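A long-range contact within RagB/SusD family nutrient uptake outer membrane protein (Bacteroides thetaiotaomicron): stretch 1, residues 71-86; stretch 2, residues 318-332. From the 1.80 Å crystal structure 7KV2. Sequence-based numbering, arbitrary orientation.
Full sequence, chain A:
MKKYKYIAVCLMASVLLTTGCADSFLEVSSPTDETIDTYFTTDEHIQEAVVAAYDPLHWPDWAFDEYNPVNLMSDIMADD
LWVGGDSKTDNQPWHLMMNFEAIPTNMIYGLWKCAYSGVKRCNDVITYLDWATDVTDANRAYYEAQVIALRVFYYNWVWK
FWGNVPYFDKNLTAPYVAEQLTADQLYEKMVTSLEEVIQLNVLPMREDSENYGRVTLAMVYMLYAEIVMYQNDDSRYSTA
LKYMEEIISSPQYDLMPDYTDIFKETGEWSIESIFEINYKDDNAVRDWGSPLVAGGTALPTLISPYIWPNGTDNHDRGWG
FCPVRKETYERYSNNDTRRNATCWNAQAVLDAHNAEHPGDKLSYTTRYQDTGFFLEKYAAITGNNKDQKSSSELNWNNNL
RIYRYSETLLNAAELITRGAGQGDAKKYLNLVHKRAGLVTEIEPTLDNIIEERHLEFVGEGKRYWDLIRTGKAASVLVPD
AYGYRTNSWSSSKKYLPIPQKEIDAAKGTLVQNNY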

# COMPACT_ATOMS: atom_id res chain seq x y z
N ASN A 71 0.02 -3.39 -1.88
CA ASN A 71 0.76 -3.63 -0.64
C ASN A 71 1.47 -4.98 -0.71
O ASN A 71 2.62 -5.02 -0.31
CB ASN A 71 -0.16 -3.52 0.60
CG ASN A 71 -1.43 -4.35 0.58
OD1 ASN A 71 -2.06 -4.52 -0.46
ND2 ASN A 71 -1.80 -4.96 1.73
N LEU A 72 0.78 -6.06 -1.04
CA LEU A 72 1.37 -7.41 -0.94
C LEU A 72 2.46 -7.53 -2.02
O LEU A 72 3.42 -8.30 -1.78
CB LEU A 72 0.35 -8.53 -1.17
CG LEU A 72 -0.83 -8.65 -0.21
CD1 LEU A 72 -1.62 -9.93 -0.48
CD2 LEU A 72 -0.35 -8.61 1.19
N MET A 73 2.29 -6.85 -3.15
CA MET A 73 3.28 -6.99 -4.24
C MET A 73 4.69 -6.58 -3.74
O MET A 73 5.69 -7.23 -4.20
CB MET A 73 2.90 -6.24 -5.52
CG MET A 73 1.68 -6.77 -6.24
SD MET A 73 1.68 -8.54 -6.64
CE MET A 73 1.03 -9.26 -5.14
N SER A 74 4.82 -5.60 -2.84
CA SER A 74 6.12 -5.29 -2.19
C SER A 74 6.36 -6.22 -0.99
O SER A 74 7.51 -6.68 -0.82
CB SER A 74 6.28 -3.83 -1.90
OG SER A 74 5.43 -3.40 -0.84
N ASP A 75 5.36 -6.47 -0.13
CA ASP A 75 5.65 -7.20 1.13
C ASP A 75 6.15 -8.61 0.84
O ASP A 75 6.91 -9.10 1.66
CB ASP A 75 4.45 -7.18 2.09
CG ASP A 75 4.25 -5.82 2.75
OD1 ASP A 75 5.27 -5.17 3.14
OD2 ASP A 75 3.08 -5.42 2.91
N ILE A 76 5.71 -9.26 -0.24
CA ILE A 76 6.17 -10.65 -0.52
C ILE A 76 7.69 -10.60 -0.77
O ILE A 76 8.34 -11.66 -0.65
CB ILE A 76 5.39 -11.31 -1.67
CG1 ILE A 76 5.54 -10.56 -3.00
CG2 ILE A 76 3.95 -11.53 -1.26
CD1 ILE A 76 4.78 -11.11 -4.19
N MET A 77 8.27 -9.44 -1.14
CA MET A 77 9.73 -9.34 -1.43
C MET A 77 10.54 -8.99 -0.18
O MET A 77 11.83 -8.94 -0.23
CB MET A 77 10.01 -8.35 -2.57
CG MET A 77 9.26 -8.74 -3.82
SD MET A 77 9.83 -7.83 -5.31
CE MET A 77 8.87 -6.32 -5.15
N ALA A 78 9.86 -8.81 0.96
CA ALA A 78 10.58 -8.47 2.21
C ALA A 78 10.70 -9.71 3.11
O ALA A 78 10.87 -10.84 2.59
CB ALA A 78 9.88 -7.31 2.89
N ASP A 79 10.55 -9.54 4.43
CA ASP A 79 10.97 -10.54 5.44
C ASP A 79 9.84 -10.81 6.45
O ASP A 79 10.15 -11.29 7.56
CB ASP A 79 12.26 -10.09 6.13
CG ASP A 79 12.20 -8.73 6.79
OD1 ASP A 79 11.42 -7.88 6.32
OD2 ASP A 79 13.02 -8.48 7.71
N ASP A 80 8.57 -10.56 6.09
CA ASP A 80 7.48 -10.58 7.12
C ASP A 80 6.43 -11.64 6.82
O ASP A 80 5.84 -12.20 7.79
CB ASP A 80 6.80 -9.22 7.21
CG ASP A 80 7.67 -8.14 7.81
OD1 ASP A 80 8.59 -8.49 8.57
OD2 ASP A 80 7.47 -6.98 7.45
N LEU A 81 6.18 -11.91 5.54
CA LEU A 81 5.12 -12.82 5.06
C LEU A 81 5.77 -13.90 4.21
O LEU A 81 6.87 -13.63 3.62
CB LEU A 81 4.12 -12.05 4.19
CG LEU A 81 3.54 -10.77 4.76
CD1 LEU A 81 2.62 -10.11 3.74
CD2 LEU A 81 2.76 -11.04 6.05
N TRP A 82 5.08 -15.00 4.03
CA TRP A 82 5.36 -15.94 2.92
C TRP A 82 4.44 -15.60 1.74
O TRP A 82 3.75 -14.52 1.74
CB TRP A 82 5.23 -17.38 3.41
CG TRP A 82 6.21 -17.74 4.49
CD1 TRP A 82 5.89 -18.24 5.72
CD2 TRP A 82 7.65 -17.67 4.45
NE1 TRP A 82 7.02 -18.48 6.46
CE2 TRP A 82 8.12 -18.18 5.68
CE3 TRP A 82 8.59 -17.32 3.47
CZ2 TRP A 82 9.49 -18.24 5.99
CZ3 TRP A 82 9.95 -17.43 3.75
CH2 TRP A 82 10.38 -17.84 5.02
N VAL A 83 4.43 -16.44 0.71
CA VAL A 83 3.63 -16.18 -0.51
C VAL A 83 2.39 -17.06 -0.49
O VAL A 83 1.28 -16.54 -0.74
CB VAL A 83 4.48 -16.36 -1.78
CG1 VAL A 83 3.64 -16.10 -3.01
CG2 VAL A 83 5.72 -15.47 -1.75
N GLY A 84 2.54 -18.34 -0.17
CA GLY A 84 1.43 -19.27 0.03
C GLY A 84 0.77 -19.72 -1.27
O GLY A 84 1.46 -19.77 -2.30
N GLY A 85 -0.54 -20.00 -1.21
CA GLY A 85 -1.28 -20.64 -2.31
C GLY A 85 -1.07 -22.13 -2.31
O GLY A 85 -0.50 -22.68 -1.31
N ASP A 86 -1.54 -22.80 -3.35
CA ASP A 86 -1.45 -24.28 -3.44
C ASP A 86 0.02 -24.70 -3.43
O ASP A 86 0.29 -25.75 -2.88
CB ASP A 86 -2.14 -24.80 -4.71
CG ASP A 86 -2.43 -26.28 -4.68
OD1 ASP A 86 -2.94 -26.74 -3.64
OD2 ASP A 86 -2.15 -26.96 -5.71
N GLY A 318 -10.43 -17.93 2.96
CA GLY A 318 -9.80 -17.31 1.80
C GLY A 318 -9.02 -18.34 1.02
O GLY A 318 -9.41 -19.53 1.11
N TRP A 319 -7.97 -17.92 0.32
CA TRP A 319 -7.18 -18.81 -0.56
C TRP A 319 -5.79 -19.17 -0.01
O TRP A 319 -5.04 -19.84 -0.73
CB TRP A 319 -7.09 -18.15 -1.93
CG TRP A 319 -8.41 -18.02 -2.62
CD1 TRP A 319 -9.56 -18.71 -2.40
CD2 TRP A 319 -8.66 -17.18 -3.76
NE1 TRP A 319 -10.51 -18.31 -3.31
CE2 TRP A 319 -9.99 -17.39 -4.15
CE3 TRP A 319 -7.88 -16.26 -4.46
CZ2 TRP A 319 -10.58 -16.68 -5.19
CZ3 TRP A 319 -8.46 -15.56 -5.49
CH2 TRP A 319 -9.79 -15.77 -5.85
N GLY A 320 -5.43 -18.73 1.20
CA GLY A 320 -4.19 -19.08 1.91
C GLY A 320 -2.92 -18.47 1.29
O GLY A 320 -1.82 -19.07 1.43
N PHE A 321 -3.02 -17.33 0.64
CA PHE A 321 -1.84 -16.54 0.29
C PHE A 321 -1.36 -15.73 1.48
O PHE A 321 -2.14 -15.40 2.42
CB PHE A 321 -2.06 -15.67 -0.94
CG PHE A 321 -2.27 -16.48 -2.22
CD1 PHE A 321 -1.20 -16.95 -2.96
CD2 PHE A 321 -3.55 -16.69 -2.71
CE1 PHE A 321 -1.41 -17.67 -4.13
CE2 PHE A 321 -3.77 -17.42 -3.87
CZ PHE A 321 -2.69 -17.88 -4.60
N CYS A 322 -0.08 -15.35 1.39
CA CYS A 322 0.64 -14.50 2.34
C CYS A 322 0.38 -14.88 3.80
O CYS A 322 0.06 -13.99 4.58
CB CYS A 322 0.30 -13.05 2.09
SG CYS A 322 0.88 -12.50 0.47
N PRO A 323 0.62 -16.14 4.23
CA PRO A 323 0.73 -16.47 5.65
C PRO A 323 1.76 -15.55 6.30
O PRO A 323 2.67 -15.06 5.61
CB PRO A 323 1.35 -17.87 5.75
CG PRO A 323 1.28 -18.43 4.38
CD PRO A 323 0.97 -17.31 3.41
N VAL A 324 1.54 -15.22 7.56
CA VAL A 324 2.51 -14.41 8.33
C VAL A 324 3.60 -15.37 8.87
O VAL A 324 3.26 -16.43 9.40
CB VAL A 324 1.82 -13.64 9.47
CG1 VAL A 324 2.88 -12.97 10.33
CG2 VAL A 324 0.79 -12.66 8.91
N ARG A 325 4.87 -15.02 8.63
CA ARG A 325 6.04 -15.81 9.10
C ARG A 325 6.01 -15.97 10.62
O ARG A 325 5.69 -15.00 11.36
CB ARG A 325 7.34 -15.14 8.68
CG ARG A 325 7.49 -14.98 7.18
CD ARG A 325 8.82 -14.37 6.88
NE ARG A 325 9.09 -14.20 5.46
CZ ARG A 325 10.30 -14.30 4.92
NH1 ARG A 325 11.34 -14.67 5.64
NH2 ARG A 325 10.45 -14.08 3.63
N LYS A 326 6.28 -17.18 11.09
CA LYS A 326 6.48 -17.43 12.54
C LYS A 326 7.45 -16.39 13.10
O LYS A 326 7.18 -15.86 14.20
CB LYS A 326 6.98 -18.86 12.74
CG LYS A 326 7.17 -19.31 14.18
CD LYS A 326 7.73 -20.73 14.31
CE LYS A 326 7.77 -21.22 15.74
NZ LYS A 326 8.42 -22.54 15.85
N GLU A 327 8.50 -16.05 12.36
CA GLU A 327 9.52 -15.10 12.86
C GLU A 327 8.91 -13.71 13.07
O GLU A 327 9.40 -12.97 13.94
CB GLU A 327 10.71 -15.04 11.90
CG GLU A 327 11.46 -16.39 11.83
CD GLU A 327 10.76 -17.56 11.15
OE1 GLU A 327 9.91 -17.36 10.25
OE2 GLU A 327 11.10 -18.70 11.46
N THR A 328 7.88 -13.35 12.31
CA THR A 328 7.18 -12.05 12.47
C THR A 328 6.48 -12.04 13.82
O THR A 328 6.68 -11.13 14.62
CB THR A 328 6.22 -11.79 11.30
OG1 THR A 328 7.00 -11.67 10.11
CG2 THR A 328 5.39 -10.57 11.50
N TYR A 329 5.79 -13.10 14.13
CA TYR A 329 5.12 -13.20 15.45
C TYR A 329 6.14 -13.12 16.60
O TYR A 329 5.90 -12.39 17.63
CB TYR A 329 4.32 -14.48 15.53
CG TYR A 329 3.69 -14.71 16.87
CD1 TYR A 329 2.43 -14.21 17.16
CD2 TYR A 329 4.33 -15.48 17.83
CE1 TYR A 329 1.83 -14.49 18.38
CE2 TYR A 329 3.74 -15.73 19.06
CZ TYR A 329 2.49 -15.24 19.34
OH TYR A 329 1.93 -15.51 20.57
N GLU A 330 7.25 -13.84 16.46
CA GLU A 330 8.31 -13.96 17.50
C GLU A 330 9.11 -12.67 17.70
O GLU A 330 9.70 -12.55 18.75
CB GLU A 330 9.30 -15.07 17.14
CG GLU A 330 8.65 -16.42 17.16
CD GLU A 330 9.57 -17.58 16.80
OE1 GLU A 330 10.55 -17.35 16.04
OE2 GLU A 330 9.22 -18.70 17.22
N ARG A 331 9.11 -11.70 16.77
CA ARG A 331 9.95 -10.49 16.92
C ARG A 331 9.27 -9.51 17.88
O ARG A 331 10.00 -8.66 18.45
CB ARG A 331 10.35 -9.91 15.55
CG ARG A 331 9.53 -8.76 14.99
CD ARG A 331 10.17 -8.08 13.76
NE ARG A 331 10.55 -9.08 12.74
CZ ARG A 331 9.82 -9.41 11.66
NH1 ARG A 331 8.64 -8.83 11.43
NH2 ARG A 331 10.26 -10.31 10.80
N TYR A 332 7.98 -9.67 18.17
CA TYR A 332 7.20 -8.81 19.10
C TYR A 332 7.40 -9.21 20.56
O TYR A 332 7.35 -10.41 20.87
CB TYR A 332 5.69 -8.87 18.79
CG TYR A 332 5.33 -8.18 17.50
CD1 TYR A 332 5.25 -6.79 17.41
CD2 TYR A 332 5.20 -8.91 16.32
CE1 TYR A 332 4.96 -6.15 16.20
CE2 TYR A 332 4.89 -8.29 15.13
CZ TYR A 332 4.80 -6.90 15.04
OH TYR A 332 4.56 -6.28 13.82
O HOH W 1 8.44 -13.31 1.56
O HOH W 2 7.69 -19.00 9.35

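Residues that touch across the two stretches are at least 234 apart in sequence; the stretches bury 872 Å² between them and are joined by eight hydrogen bonds, seven of them accepted by backbone carbonyls. Four hydrogen bonds run from main chain to main chain: Arg325 N to Asp80 O (3.1 Å), Trp82 N to Pro323 O (2.9 Å), Cys322 N to Val83 O (2.8 Å) and Gly85 N to Gly320 O (3.1 Å). Donors thus come from both stretches, and the backbones are bridged at Leu81 with Val324 and at Gly84 with Phe321. The carbonyl of Trp82 is the exception: buried by the contact, its O finds no hydrogen-bond donor and receives only a CA-H...O contact from Cys322 CA, at 3.2 Å.

Asp80 O accepts a second hydrogen bond, from Thr328 OG1 at 2.6 Å, so the hydroxyl of the helix 326-331 and the amide of its N-cap residue, Arg325, converge on one carbonyl. The Asp80 carboxylate forms a salt bridge with Arg331, OD1 to NH1 at 2.9 Å, although the angle makes the hydrogen bond within it weak; Arg331 NH2 adds another weak bond to Asp79 O at 3.4 Å.

Arg325 combines polar and aromatic contacts. Its NE donates almost linearly to Leu81 O (2.9 Å, 177°), while its guanidinium lies flat on Trp82, with CZ 3.7 Å from the centroid of the six-membered ring. Arg325 NH2 is 3.4 Å from Ala78 O, but the angle is too poor for a hydrogen bond; it donates instead to a water (3.0 Å from NH2) that also lies 2.6 Å from Leu81 O and 2.8 Å from Ile76 O. A second water accepts from Trp82 NE1 (3.0 Å) and Lys326 N (2.9 Å) and donates to Glu327 OE1 (2.9 Å), satisfying the indole nitrogen.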